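Local coordinates for NikO protein (Streptomyces tendae, PDB 4FQD) that transfers an enolpyruvyl group as an essential enzyme of nikkomycin biosynthesis and has the inverse beta/alpha barrel architecture of the MurA-like enolpyruvyl transferases, at residues A[65-68]-A[69-72]; A[246-249]-A[250-254]; A[301-304]-A[305-308]; A[347-350]-A[351-355]. The protein carries 4 engineered substitutions. One frame throughout, in Å; residues are numbered along the deposited sequence.

Interaction 1 (A[65-68]-A[69-72]); sequences LGEI and FRAA
R70 folds back along the last turn of helix 60-71 and lays a face of its guanidinium over the peptide of G66, whose O stands 3.3 Å above the plane, over its centre. The bend that brings it there is at chi3 (-61°). The contact is face-on but no hydrogen bond: R70 NH1 meets that oxygen at a poor angle and is bonded instead to A76 O. G66 has no side chain; a CB on it would lie close to R70 NH1. E67 offers its methylene, with E67 CG 3.4 Å from R70 NH2. The carboxylate is turned aside, its plane 66° from the guanidinium, and E67 OE2 stays 4.9 Å from R70 NH2, so the charged atoms are not in contact. The F69 ring comes obliquely to the carbonyl one turn back, F69 CD1 lying 3.2 Å from L65 O. Three regular helical bonds hold the backbone, the shortest from A71 N to E67 O at 2.9 Å. A72 leaves the helix, its N bonded to F69 O and weakly to I68 O. F69 packs edge-to-face with W92, L65 and F69 touch V41 of helix 34-44, I68 rests on L101 of helix 99-102, and A76 belongs to strand 75-79.

Interaction 2 (A[246-249]-A[250-254]); sequences HGRG and PESLH
G249 and S252 close a one-turn 3-10 segment, 250-252, after strand 242-248, in the link towards strand 257-260 of another sheet. Hydrogen bonds come first: G249 O is gripped twice by S252. The OG hydroxyl donates in the carbonyl plane at 2.6 Å from S252 OG to G249 O, while S252 N arrives 55° out of that plane, 3.2 Å from G249 O. With chi1 at 61°, S252 OG sits between its own backbone N and carbonyl carbon, which brings the hydroxyl to G249 O beside the backbone N-H bond. A water then bridges R248 N and S252 OG, donating to the hydroxyl. With an alanine here, G249 O would probably keep just the out-of-plane N-H bond, and the water would be likely to lose its second support. Packing comes next: S252 CB lies against one face of the R248 guanidinium, 3.3 Å from R248 NH2, offset towards the rim; R248 NH1 makes a weak bond to G232 O. Two acceptors come close where E251 OE2 lies 3.0 Å from R248 O, an approach that is probably unfavourable; OE2 is hydrogen-bonded to H207 NE2. H254 donates to the turn in its ring plane, H254 ND1 3.1 Å from E251 O.

Interaction 3 (A[301-304]-A[305-308]); sequences FDLL and DRMG
L304 and G308 end helix 298-307 in a Schellman motif, with G308 as the C-prime residue at positive phi (99°). Its two bonds run from V309 N to L304 O and, weakly, from G308 N to D305 O. L304 O also takes weak bonds from M307 N and G308 N, the last at 3.1 Å between G308 N and L304 O. A side chain at position 308 would be jammed against the preceding carbonyl. Two residues earlier D302 and R306 form a salt bridge, R306 NH1 lying 3.0 Å from D302 OD2. The oxygen sits in the guanidinium plane, at its edge, and the N-H points at it fairly straight (159°), although carboxylate and guanidinium are turned 59° from each other. D302 reaches this place because its CG is anti to the backbone N. L303 comes from another direction, over a face: its CD2 is 3.4 Å from R306 NH1, offset towards the rim. R306 NH2 has a weak bond to E331 O, and R306 of the second subunit lies close, a like charge that D302 may partly offset. A leucine in place of R306 would probably leave the D302 carboxylate without its mate and L303 CD2 without the guanidinium face. L303, L304 and M307 pack on helix 344-351. M307 CG sits 3.1 Å from L303 O, the carbonyl that its own N also meets at 2.8 Å from M307 N.

Interaction 4 (A[347-350]-A[351-355]); sequences LALL and GAYAE
A352 N shares its hydrogen between two carbonyls at the end of helix 344-351: a bond of 3.2 Å from A352 N to L349 O, and a weak one from the same N to A348 O. The first is strongly bent at the acceptor, the donor standing 70° out of the carbonyl plane. A352 CB lies beside that N, 3.3 Å from L349 O, and the Y353 ring brings its edge in from another direction, with Y353 CD1 3.4 Å from L349 O and the oxygen in the ring plane. With CG anti to its carbonyl carbon (chi1 -69°), Y353 carries the ring back beside L349, Y353 CE1 4.5 Å from L349 CD1. The helix thus passes from its i+4 bond, G351 N to L347 O at 3.0 Å, to i+3 bonds, the second joining Y353 N to L350 O. A type I beta turn from G351 to A354 follows, closed by A354 N to G351 O at 3.1 Å, and leads into strand 356-362. G351 has no side chain; a CB on it would be tight against A348 O. L349, L350 and Y353 all rest on L277 of helix 265-278, L349 also on V414 and L417 of helix 409-419.

Overall arrangement
Interactions 1 and 2 lie in one half of the chain, their centres about 22 Å apart; interactions 3 and 4 lie in the other, consistent with the two domains of this family. Interactions 1, 3 and 4 are helix ends, and interaction 2 a strand end. Interaction 4 is mostly buried and apolar, with backbone hydrogen bonds and a tyrosine ring edge beside a carbonyl. Interaction 1 is also largely buried but carries a guanidinium face, while 3 and 2 are partly open, with a salt bridge in one and a water-linked hydroxyl in the other. Only 3 and 4 touch: helices 298-307 and 344-351 pack together, with L303 CD1 3.7 Å from L347 CD1.

Interaction 1 (A[65-68]-A[69-72])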
loop_
_atom_site.group_PDB
_atom_site.type_symbol
_atom_site.label_atom_id
_atom_site.label_comp_id
_atom_site.label_asym_id
_atom_site.label_seq_id
_atom_site.Cartn_x
_atom_site.Cartn_y
_atom_site.Cartn_z
ATOM N N LEU A 65 26.348 -13.666 -21.582
ATOM C CA LEU A 65 27.253 -12.526 -21.444
ATOM C C LEU A 65 28.688 -12.925 -21.765
ATOM O O LEU A 65 29.434 -12.159 -22.375
ATOM C CB LEU A 65 27.180 -11.938 -20.032
ATOM C CG LEU A 65 25.954 -11.088 -19.693
ATOM C CD1 LEU A 65 25.979 -10.677 -18.229
ATOM C CD2 LEU A 65 25.882 -9.865 -20.593
ATOM N N GLY A 66 29.065 -14.130 -21.353
ATOM C CA GLY A 66 30.386 -14.655 -21.641
ATOM C C GLY A 66 30.589 -14.871 -23.127
ATOM O O GLY A 66 31.662 -14.597 -23.664
ATOM N N GLU A 67 29.550 -15.361 -23.795
ATOM C CA GLU A 67 29.607 -15.598 -25.231
ATOM C C GLU A 67 29.625 -14.282 -26.001
ATOM O O GLU A 67 30.318 -14.157 -27.009
ATOM C CB GLU A 67 28.430 -16.467 -25.685
ATOM C CG GLU A 67 28.475 -17.896 -25.163
ATOM C CD GLU A 67 27.229 -18.686 -25.513
ATOM O OE1 GLU A 67 26.347 -18.133 -26.203
ATOM O OE2 GLU A 67 27.129 -19.860 -25.097
ATOM N N ILE A 68 28.863 -13.305 -25.519
ATOM C CA ILE A 68 28.815 -11.986 -26.145
ATOM C C ILE A 68 30.193 -11.325 -26.136
ATOM O O ILE A 68 30.621 -10.744 -27.135
ATOM C CB ILE A 68 27.787 -11.066 -25.449
ATOM C CG1 ILE A 68 26.362 -11.550 -25.732
ATOM C CG2 ILE A 68 27.949 -9.626 -25.910
ATOM C CD1 ILE A 68 25.289 -10.728 -25.046
ATOM N N PHE A 69 30.886 -11.430 -25.007
ATOM C CA PHE A 69 32.228 -10.873 -24.871
ATOM C C PHE A 69 33.203 -11.483 -25.876
ATOM O O PHE A 69 33.889 -10.763 -26.603
ATOM C CB PHE A 69 32.749 -11.076 -23.446
ATOM C CG PHE A 69 32.513 -9.903 -22.540
ATOM C CD1 PHE A 69 31.227 -9.468 -22.265
ATOM C CD2 PHE A 69 33.579 -9.241 -21.953
ATOM C CE1 PHE A 69 31.010 -8.388 -21.430
ATOM C CE2 PHE A 69 33.368 -8.161 -21.116
ATOM C CZ PHE A 69 32.080 -7.733 -20.853
ATOM N N ARG A 70 33.255 -12.810 -25.920
ATOM C CA ARG A 70 34.165 -13.511 -26.820
ATOM C C ARG A 70 33.808 -13.287 -28.288
ATOM O O ARG A 70 34.686 -13.268 -29.150
ATOM C CB ARG A 70 34.188 -15.008 -26.504
ATOM C CG ARG A 70 34.784 -15.349 -25.147
ATOM C CD ARG A 70 34.881 -16.853 -24.951
ATOM N NE ARG A 70 33.572 -17.499 -25.000
ATOM C CZ ARG A 70 32.821 -17.744 -23.932
ATOM N NH1 ARG A 70 33.250 -17.400 -22.724
ATOM N NH2 ARG A 70 31.642 -18.335 -24.070
ATOM N N ALA A 71 32.519 -13.114 -28.565
ATOM C CA ALA A 71 32.056 -12.888 -29.930
ATOM C C ALA A 71 32.481 -11.514 -30.438
ATOM O O ALA A 71 32.572 -11.290 -31.645
ATOM C CB ALA A 71 30.544 -13.043 -30.012
ATOM N N ALA A 72 32.739 -10.597 -29.509
ATOM C CA ALA A 72 33.151 -9.244 -29.864
ATOM C C ALA A 72 34.667 -9.094 -29.802
ATOM O O ALA A 72 35.194 -7.985 -29.870
ATOM C CB ALA A 72 32.476 -8.227 -28.955
#

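Interaction 2 (A[246-249]-A[250-254])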
loop_
_atom_site.group_PDB
_atom_site.type_symbol
_atom_site.label_atom_id
_atom_site.label_comp_id
_atom_site.label_asym_id
_atom_site.label_seq_id
_atom_site.Cartn_x
_atom_site.Cartn_y
_atom_site.Cartn_z
ATOM N N HIS A 246 31.999 12.672 -12.231
ATOM C CA HIS A 246 33.004 13.439 -12.950
ATOM C C HIS A 246 33.633 12.553 -14.017
ATOM O O HIS A 246 34.717 12.001 -13.827
ATOM C CB HIS A 246 34.064 13.971 -11.989
ATOM C CG HIS A 246 33.502 14.794 -10.872
ATOM N ND1 HIS A 246 33.021 16.072 -11.059
ATOM C CD2 HIS A 246 33.340 14.520 -9.556
ATOM C CE1 HIS A 246 32.589 16.550 -9.906
ATOM N NE2 HIS A 246 32.771 15.630 -8.978
ATOM N N GLY A 247 32.935 12.417 -15.139
ATOM C CA GLY A 247 33.347 11.515 -16.197
ATOM C C GLY A 247 34.593 11.956 -16.939
ATOM O O GLY A 247 34.730 13.119 -17.316
ATOM N N ARG A 248 35.501 11.011 -17.153
ATOM C CA ARG A 248 36.736 11.274 -17.878
ATOM C C ARG A 248 36.880 10.329 -19.067
ATOM O O ARG A 248 37.987 10.065 -19.535
ATOM C CB ARG A 248 37.939 11.148 -16.944
ATOM C CG ARG A 248 38.432 12.471 -16.389
ATOM C CD ARG A 248 39.050 12.313 -15.007
ATOM N NE ARG A 248 39.891 11.125 -14.898
ATOM C CZ ARG A 248 39.603 10.072 -14.140
ATOM N NH1 ARG A 248 38.492 10.055 -13.415
ATOM N NH2 ARG A 248 40.428 9.035 -14.104
ATOM N N GLY A 249 35.749 9.823 -19.547
ATOM C CA GLY A 249 35.733 8.944 -20.702
ATOM C C GLY A 249 36.126 7.518 -20.377
ATOM O O GLY A 249 36.517 7.219 -19.249
ATOM N N PRO A 250 36.021 6.626 -21.372
ATOM C CA PRO A 250 36.370 5.208 -21.226
ATOM C C PRO A 250 37.859 5.011 -20.961
ATOM O O PRO A 250 38.255 3.970 -20.436
ATOM C CB PRO A 250 36.003 4.613 -22.592
ATOM C CG PRO A 250 35.052 5.588 -23.200
ATOM C CD PRO A 250 35.491 6.926 -22.712
ATOM N N GLU A 251 38.670 6.001 -21.321
ATOM C CA GLU A 251 40.116 5.910 -21.142
ATOM C C GLU A 251 40.523 6.015 -19.674
ATOM O O GLU A 251 41.665 5.724 -19.318
ATOM C CB GLU A 251 40.840 6.979 -21.971
ATOM C CG GLU A 251 40.481 8.418 -21.617
ATOM C CD GLU A 251 39.276 8.933 -22.384
ATOM O OE1 GLU A 251 38.571 8.117 -23.013
ATOM O OE2 GLU A 251 39.041 10.160 -22.364
ATOM N N SER A 252 39.588 6.431 -18.827
ATOM C CA SER A 252 39.852 6.563 -17.398
ATOM C C SER A 252 39.536 5.273 -16.649
ATOM O O SER A 252 39.852 5.136 -15.467
ATOM C CB SER A 252 39.042 7.718 -16.810
ATOM O OG SER A 252 37.651 7.495 -16.963
ATOM N N LEU A 253 38.907 4.330 -17.344
ATOM C CA LEU A 253 38.521 3.060 -16.742
ATOM C C LEU A 253 39.497 1.958 -17.145
ATOM O O LEU A 253 39.216 1.163 -18.041
ATOM C CB LEU A 253 37.100 2.692 -17.168
ATOM C CG LEU A 253 36.069 3.810 -16.994
ATOM C CD1 LEU A 253 34.725 3.410 -17.578
ATOM C CD2 LEU A 253 35.929 4.187 -15.528
ATOM N N HIS A 254 40.644 1.915 -16.473
ATOM C CA HIS A 254 41.714 0.997 -16.848
ATOM C C HIS A 254 42.328 0.286 -15.647
ATOM O O HIS A 254 43.411 -0.289 -15.748
ATOM C CB HIS A 254 42.808 1.751 -17.605
ATOM C CG HIS A 254 43.417 2.873 -16.825
ATOM N ND1 HIS A 254 43.070 4.194 -17.026
ATOM C CD2 HIS A 254 44.345 2.876 -15.840
ATOM C CE1 HIS A 254 43.761 4.958 -16.201
ATOM N NE2 HIS A 254 44.542 4.183 -15.469
HETATM O O HOH W 1 34.938 8.309 -16.044
#

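Interaction 3 (A[301-304]-A[305-308])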
loop_
_atom_site.group_PDB
_atom_site.type_symbol
_atom_site.label_atom_id
_atom_site.label_comp_id
_atom_site.label_asym_id
_atom_site.label_seq_id
_atom_site.Cartn_x
_atom_site.Cartn_y
_atom_site.Cartn_z
ATOM N N PHE A 301 12.064 -7.827 5.085
ATOM C CA PHE A 301 12.245 -8.331 6.444
ATOM C C PHE A 301 11.335 -7.644 7.456
ATOM O O PHE A 301 10.987 -8.227 8.483
ATOM C CB PHE A 301 13.712 -8.227 6.872
ATOM C CG PHE A 301 14.526 -9.439 6.528
ATOM C CD1 PHE A 301 14.957 -9.655 5.229
ATOM C CD2 PHE A 301 14.852 -10.370 7.501
ATOM C CE1 PHE A 301 15.702 -10.773 4.908
ATOM C CE2 PHE A 301 15.598 -11.489 7.186
ATOM C CZ PHE A 301 16.024 -11.691 5.889
ATOM N N ASP A 302 10.949 -6.406 7.166
ATOM C CA ASP A 302 9.994 -5.703 8.010
ATOM C C ASP A 302 8.633 -6.378 7.903
ATOM O O ASP A 302 7.890 -6.461 8.881
ATOM C CB ASP A 302 9.893 -4.231 7.612
ATOM C CG ASP A 302 8.825 -3.490 8.393
ATOM O OD1 ASP A 302 8.998 -3.313 9.617
ATOM O OD2 ASP A 302 7.814 -3.082 7.783
ATOM N N LEU A 303 8.317 -6.866 6.708
ATOM C CA LEU A 303 7.085 -7.612 6.485
ATOM C C LEU A 303 7.129 -8.960 7.192
ATOM O O LEU A 303 6.159 -9.361 7.833
ATOM C CB LEU A 303 6.841 -7.813 4.992
ATOM C CG LEU A 303 6.370 -6.587 4.212
ATOM C CD1 LEU A 303 6.231 -6.926 2.740
ATOM C CD2 LEU A 303 5.054 -6.075 4.773
ATOM N N LEU A 304 8.259 -9.651 7.069
ATOM C CA LEU A 304 8.447 -10.951 7.706
ATOM C C LEU A 304 8.275 -10.857 9.218
ATOM O O LEU A 304 7.680 -11.739 9.840
ATOM C CB LEU A 304 9.827 -11.521 7.373
ATOM C CG LEU A 304 10.077 -11.915 5.915
ATOM C CD1 LEU A 304 11.478 -12.485 5.751
ATOM C CD2 LEU A 304 9.027 -12.908 5.432
ATOM N N ASP A 305 8.796 -9.783 9.801
ATOM C CA ASP A 305 8.672 -9.559 11.235
ATOM C C ASP A 305 7.220 -9.284 11.613
ATOM O O ASP A 305 6.754 -9.699 12.674
ATOM C CB ASP A 305 9.557 -8.391 11.676
ATOM C CG ASP A 305 9.442 -8.102 13.161
ATOM O OD1 ASP A 305 9.322 -9.064 13.948
ATOM O OD2 ASP A 305 9.466 -6.913 13.542
ATOM N N ARG A 306 6.510 -8.582 10.738
ATOM C CA ARG A 306 5.110 -8.253 10.978
ATOM C C ARG A 306 4.209 -9.476 10.822
ATOM O O ARG A 306 3.161 -9.568 11.462
ATOM C CB ARG A 306 4.657 -7.126 10.045
ATOM C CG ARG A 306 5.100 -5.741 10.496
ATOM C CD ARG A 306 5.215 -4.775 9.325
ATOM N NE ARG A 306 3.980 -4.679 8.555
ATOM C CZ ARG A 306 3.874 -4.032 7.398
ATOM N NH1 ARG A 306 4.933 -3.426 6.879
ATOM N NH2 ARG A 306 2.712 -3.992 6.760
ATOM N N MET A 307 4.625 -10.414 9.977
ATOM C CA MET A 307 3.858 -11.637 9.765
ATOM C C MET A 307 4.118 -12.655 10.872
ATOM O O MET A 307 3.338 -13.585 11.065
ATOM C CB MET A 307 4.174 -12.249 8.398
ATOM C CG MET A 307 3.823 -11.351 7.223
ATOM S SD MET A 307 4.096 -12.130 5.620
ATOM C CE MET A 307 2.673 -13.214 5.525
ATOM N N GLY A 308 5.216 -12.469 11.597
ATOM C CA GLY A 308 5.576 -13.371 12.674
ATOM C C GLY A 308 6.615 -14.393 12.253
ATOM O O GLY A 308 6.838 -15.387 12.945
#

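Interaction 4 (A[347-350]-A[351-355])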
loop_
_atom_site.group_PDB
_atom_site.type_symbol
_atom_site.label_atom_id
_atom_site.label_comp_id
_atom_site.label_asym_id
_atom_site.label_seq_id
_atom_site.Cartn_x
_atom_site.Cartn_y
_atom_site.Cartn_z
ATOM N N LEU A 347 5.657 -13.754 -0.794
ATOM C CA LEU A 347 4.952 -13.176 0.339
ATOM C C LEU A 347 3.464 -13.497 0.253
ATOM O O LEU A 347 2.776 -13.587 1.271
ATOM C CB LEU A 347 5.173 -11.664 0.387
ATOM C CG LEU A 347 6.632 -11.236 0.553
ATOM C CD1 LEU A 347 6.773 -9.728 0.449
ATOM C CD2 LEU A 347 7.184 -11.738 1.877
ATOM N N ALA A 348 2.977 -13.672 -0.971
ATOM C CA ALA A 348 1.588 -14.051 -1.199
ATOM C C ALA A 348 1.344 -15.471 -0.704
ATOM O O ALA A 348 0.302 -15.764 -0.120
ATOM C CB ALA A 348 1.242 -13.935 -2.674
ATOM N N LEU A 349 2.313 -16.348 -0.943
ATOM C CA LEU A 349 2.219 -17.733 -0.495
ATOM C C LEU A 349 2.251 -17.808 1.027
ATOM O O LEU A 349 1.530 -18.601 1.634
ATOM C CB LEU A 349 3.352 -18.569 -1.093
ATOM C CG LEU A 349 3.388 -20.048 -0.703
ATOM C CD1 LEU A 349 2.058 -20.719 -1.010
ATOM C CD2 LEU A 349 4.528 -20.758 -1.415
ATOM N N LEU A 350 3.091 -16.978 1.639
ATOM C CA LEU A 350 3.165 -16.897 3.092
ATOM C C LEU A 350 1.858 -16.367 3.669
ATOM O O LEU A 350 1.459 -16.739 4.772
ATOM C CB LEU A 350 4.326 -15.998 3.523
ATOM C CG LEU A 350 5.740 -16.542 3.308
ATOM C CD1 LEU A 350 6.775 -15.464 3.585
ATOM C CD2 LEU A 350 5.982 -17.756 4.191
ATOM N N GLY A 351 1.194 -15.498 2.911
ATOM C CA GLY A 351 -0.071 -14.924 3.329
ATOM C C GLY A 351 -1.181 -15.954 3.413
ATOM O O GLY A 351 -2.155 -15.773 4.145
ATOM N N ALA A 352 -1.031 -17.043 2.664
ATOM C CA ALA A 352 -2.008 -18.126 2.677
ATOM C C ALA A 352 -1.995 -18.861 4.013
ATOM O O ALA A 352 -2.932 -19.585 4.344
ATOM C CB ALA A 352 -1.742 -19.095 1.535
ATOM N N TYR A 353 -0.924 -18.667 4.776
ATOM C CA TYR A 353 -0.783 -19.296 6.083
ATOM C C TYR A 353 -1.050 -18.299 7.205
ATOM O O TYR A 353 -0.967 -18.641 8.385
ATOM C CB TYR A 353 0.612 -19.904 6.234
ATOM C CG TYR A 353 0.855 -21.106 5.350
ATOM C CD1 TYR A 353 1.161 -20.953 4.004
ATOM C CD2 TYR A 353 0.783 -22.395 5.864
ATOM C CE1 TYR A 353 1.385 -22.050 3.193
ATOM C CE2 TYR A 353 1.006 -23.497 5.061
ATOM C CZ TYR A 353 1.307 -23.319 3.727
ATOM O OH TYR A 353 1.530 -24.414 2.923
ATOM N N ALA A 354 -1.370 -17.065 6.831
ATOM C CA ALA A 354 -1.696 -16.032 7.805
ATOM C C ALA A 354 -3.189 -16.038 8.108
ATOM O O ALA A 354 -3.995 -16.438 7.271
ATOM C CB ALA A 354 -1.265 -14.666 7.294
ATOM N N GLU A 355 -3.554 -15.598 9.307
ATOM C CA GLU A 355 -4.958 -15.542 9.699
ATOM C C GLU A 355 -5.573 -14.178 9.402
ATOM O O GLU A 355 -5.575 -13.285 10.249
ATOM C CB GLU A 355 -5.126 -15.900 11.176
ATOM C CG GLU A 355 -4.925 -17.377 11.464
ATOM C CD GLU A 355 -5.277 -17.749 12.890
ATOM O OE1 GLU A 355 -5.384 -16.837 13.737
ATOM O OE2 GLU A 355 -5.451 -18.957 13.162
#